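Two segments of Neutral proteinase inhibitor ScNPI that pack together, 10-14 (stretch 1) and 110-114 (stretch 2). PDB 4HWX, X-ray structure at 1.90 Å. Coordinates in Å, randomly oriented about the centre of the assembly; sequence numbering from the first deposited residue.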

ATOM      1  N   VAL A  10       0.945  -3.330  -0.689  1.00 28.23           N
ATOM      2  CA  VAL A  10       0.577  -3.115  -2.082  1.00 28.64           C
ATOM      3  C   VAL A  10       1.896  -3.025  -2.865  1.00 32.29           C
ATOM      4  O   VAL A  10       2.829  -2.331  -2.440  1.00 31.29           O
ATOM      5  CB  VAL A  10      -0.375  -1.909  -2.339  1.00 33.05           C
ATOM      6  CG1 VAL A  10       0.211  -0.616  -1.788  1.00 34.18           C
ATOM      7  CG2 VAL A  10      -0.667  -1.751  -3.840  1.00 32.78           C
ATOM      8  N   PHE A  11       1.980  -3.770  -3.966  1.00 28.59           N
ATOM      9  CA  PHE A  11       3.130  -3.764  -4.866  1.00 27.64           C
ATOM     10  C   PHE A  11       2.723  -3.217  -6.216  1.00 30.72           C
ATOM     11  O   PHE A  11       1.666  -3.578  -6.714  1.00 30.06           O
ATOM     12  CB  PHE A  11       3.713  -5.177  -5.031  1.00 28.92           C
ATOM     13  CG  PHE A  11       4.054  -5.809  -3.703  1.00 30.34           C
ATOM     14  CD1 PHE A  11       5.194  -5.425  -3.007  1.00 31.09           C
ATOM     15  CD2 PHE A  11       3.208  -6.753  -3.126  1.00 32.07           C
ATOM     16  CE1 PHE A  11       5.481  -5.968  -1.754  1.00 32.30           C
ATOM     17  CE2 PHE A  11       3.500  -7.306  -1.875  1.00 33.53           C
ATOM     18  CZ  PHE A  11       4.649  -6.929  -1.214  1.00 32.19           C
ATOM     19  N   THR A  12       3.523  -2.329  -6.802  1.00 27.41           N
ATOM     20  CA  THR A  12       3.196  -1.797  -8.128  1.00 28.44           C
ATOM     21  C   THR A  12       4.438  -1.836  -9.029  1.00 32.94           C
ATOM     22  O   THR A  12       5.584  -1.912  -8.559  1.00 31.88           O
ATOM     23  CB  THR A  12       2.576  -0.372  -8.111  1.00 34.37           C
ATOM     24  OG1 THR A  12       3.584   0.636  -8.153  1.00 30.99           O
ATOM     25  CG2 THR A  12       1.555  -0.135  -6.980  1.00 29.26           C
ATOM     26  N   VAL A  13       4.184  -1.782 -10.332  1.00 30.23           N
ATOM     27  CA  VAL A  13       5.215  -1.693 -11.363  1.00 29.57           C
ATOM     28  C   VAL A  13       4.838  -0.474 -12.204  1.00 33.16           C
ATOM     29  O   VAL A  13       3.727  -0.404 -12.746  1.00 31.49           O
ATOM     30  CB  VAL A  13       5.368  -2.995 -12.184  1.00 32.50           C
ATOM     31  CG1 VAL A  13       6.417  -2.831 -13.270  1.00 32.50           C
ATOM     32  CG2 VAL A  13       5.697  -4.184 -11.296  1.00 31.31           C
ATOM     33  N   ILE A  14       5.767   0.492 -12.277  1.00 29.41           N
ATOM     34  CA  ILE A  14       5.580   1.773 -12.929  1.00 30.61           C
ATOM     35  C   ILE A  14       6.451   1.933 -14.186  1.00 34.43           C
ATOM     36  O   ILE A  14       7.643   1.620 -14.171  1.00 32.42           O
ATOM     37  CB  ILE A  14       5.887   2.899 -11.888  1.00 34.13           C
ATOM     38  CG1 ILE A  14       4.972   2.780 -10.650  1.00 34.58           C
ATOM     39  CG2 ILE A  14       5.779   4.285 -12.522  1.00 36.19           C
ATOM     40  CD1 ILE A  14       5.408   3.708  -9.442  1.00 41.80           C
ATOM     41  N   PRO A 110       8.744 -14.520  -5.812  1.00 38.52           N
ATOM     42  CA  PRO A 110       7.271 -14.488  -5.882  1.00 38.08           C
ATOM     43  C   PRO A 110       6.676 -13.078  -5.736  1.00 39.57           C
ATOM     44  O   PRO A 110       5.671 -12.805  -6.369  1.00 37.30           O
ATOM     45  CB  PRO A 110       6.854 -15.391  -4.719  1.00 40.59           C
ATOM     46  CG  PRO A 110       8.008 -16.314  -4.546  1.00 44.75           C
ATOM     47  CD  PRO A 110       9.213 -15.475  -4.789  1.00 39.37           C
ATOM     48  N   VAL A 111       7.329 -12.174  -4.961  1.00 34.66           N
ATOM     49  CA  VAL A 111       6.827 -10.819  -4.685  1.00 31.00           C
ATOM     50  C   VAL A 111       6.446 -10.085  -5.977  1.00 33.87           C
ATOM     51  O   VAL A 111       5.308  -9.616  -6.059  1.00 32.27           O
ATOM     52  CB  VAL A 111       7.782  -9.975  -3.802  1.00 32.73           C
ATOM     53  CG1 VAL A 111       7.239  -8.555  -3.612  1.00 31.28           C
ATOM     54  CG2 VAL A 111       7.981 -10.643  -2.442  1.00 32.64           C
ATOM     55  N   TYR A 112       7.345 -10.024  -6.974  1.00 30.58           N
ATOM     56  CA  TYR A 112       7.035  -9.337  -8.227  1.00 31.01           C
ATOM     57  C   TYR A 112       6.681 -10.302  -9.371  1.00 37.04           C
ATOM     58  O   TYR A 112       6.746  -9.912 -10.539  1.00 36.65           O
ATOM     59  CB  TYR A 112       8.155  -8.363  -8.623  1.00 30.22           C
ATOM     60  CG  TYR A 112       8.154  -7.161  -7.702  1.00 29.75           C
ATOM     61  CD1 TYR A 112       7.184  -6.161  -7.830  1.00 31.61           C
ATOM     62  CD2 TYR A 112       9.001  -7.106  -6.595  1.00 29.17           C
ATOM     63  CE1 TYR A 112       7.100  -5.107  -6.915  1.00 31.04           C
ATOM     64  CE2 TYR A 112       8.957  -6.029  -5.702  1.00 29.35           C
ATOM     65  CZ  TYR A 112       8.007  -5.033  -5.868  1.00 32.07           C
ATOM     66  OH  TYR A 112       7.943  -3.985  -4.977  1.00 29.91           O
ATOM     67  N   ALA A 113       6.206 -11.512  -9.038  1.00 35.57           N
ATOM     68  CA  ALA A 113       5.770 -12.476 -10.062  1.00 36.42           C
ATOM     69  C   ALA A 113       4.274 -12.238 -10.370  1.00 39.89           C
ATOM     70  O   ALA A 113       3.406 -13.039 -10.000  1.00 38.87           O
ATOM     71  CB  ALA A 113       6.038 -13.911  -9.604  1.00 37.84           C
ATOM     72  N   PHE A 114       3.982 -11.068 -10.980  1.00 36.64           N
ATOM     73  CA  PHE A 114       2.624 -10.645 -11.373  1.00 35.61           C
ATOM     74  C   PHE A 114       2.672  -9.698 -12.582  1.00 37.65           C
ATOM     75  O   PHE A 114       3.740  -9.098 -12.815  1.00 37.35           O
ATOM     76  CB  PHE A 114       1.868  -9.991 -10.193  1.00 36.11           C
ATOM     77  CG  PHE A 114       2.410  -8.672  -9.689  1.00 35.88           C
ATOM     78  CD1 PHE A 114       1.953  -7.467 -10.212  1.00 37.09           C
ATOM     79  CD2 PHE A 114       3.322  -8.633  -8.636  1.00 36.95           C
ATOM     80  CE1 PHE A 114       2.437  -6.244  -9.730  1.00 37.67           C
ATOM     81  CE2 PHE A 114       3.804  -7.407  -8.149  1.00 38.63           C
ATOM     82  CZ  PHE A 114       3.358  -6.222  -8.697  1.00 36.25           C
ATOM     83  OXT PHE A 114       1.622  -9.511 -13.248  1.00 47.22           O
TER

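What does the strand offer at its first two positions? Val10 takes no part: the closest approach of its side chain to stretch 2, Val10 CG2 to Phe114 CZ, is 7.7 Å, well beyond contact. Phe11 is different, because its CA-to-CB bond points toward stretch 2 and it loses more surface to the other segment, 88 Å², than any other residue here. With chi1 in the m well, its ring reaches Val111, whose CG1 lies 3.6 Å from Phe11 CE1. Val111 CG1 sits over one face of the ring, 3.8 Å from the Phe11 ring centroid and 18° off the ring normal, so its C-H bonds can meet the pi cloud in a CH-pi contact.

How can the same Phe11 also engage two aromatic residues? The ring of Tyr112 stands at a steep angle to that of Phe11, with planes at 78° and centroids 5.7 Å apart. This is an offset edge-to-face pair in which the edge of Phe11 is directed toward the face of Tyr112, an arrangement that brings ring hydrogens of one partner to the pi electrons of the other. Near the plane of the Phe11 ring lies the phenol oxygen, with Tyr112 OH 3.7 Å from Phe11 CD1; this oxygen finds its hydrogen bonding elsewhere in the structure. Closer to the backbone, Phe11 CB lies 3.9 Å from Tyr112 CE1 and 3.8 Å from Phe114 CZ, so the base of the side chain is in apolar contact with both aromatic residues. The carbonyl is near as well, Phe11 O being 3.7 Å from Phe114 CZ.

What can Thr12 contribute when its CA-to-CB bond points away from stretch 2? It meets stretch 2 through its backbone. Thr12 O approaches Tyr112 CE1 to 3.9 Å, while Thr12 N lies 4.3 Å from Phe114 CZ, near the plane of the Phe114 ring and at its edge. These are van der Waals approaches of peptide atoms to ring carbons. The change in CA-to-CB direction from Phe11, toward, to Thr12, away, is in keeping with an extended strand, and Thr12 OG1 is hydrogen-bonded elsewhere in the structure.

Where does the contact end, and what holds it together? Val13 is the last strand residue to take part. Its CA-to-CB bond runs sideways to stretch 2, and with chi1 at 178° the Val13 CG2 methyl makes the approach, 4.0 Å from Phe114 CZ and 4.3 Å from Tyr112 CD1, while CG1 is farther off. Ile14 is out of reach. Phe114 is the chain terminus, yet its ring, with CZ leading, meets three consecutive strand residues. Within stretch 2, the bond from Ala113 N to Pro110 O, 3.0 Å, closes a turn, and a weak one from Phe114 N to Tyr112 O, also 3.0 Å, follows it. No hydrogen bond crosses between the stretches, so the 277 Å² buried between them rests on apolar and aromatic packing.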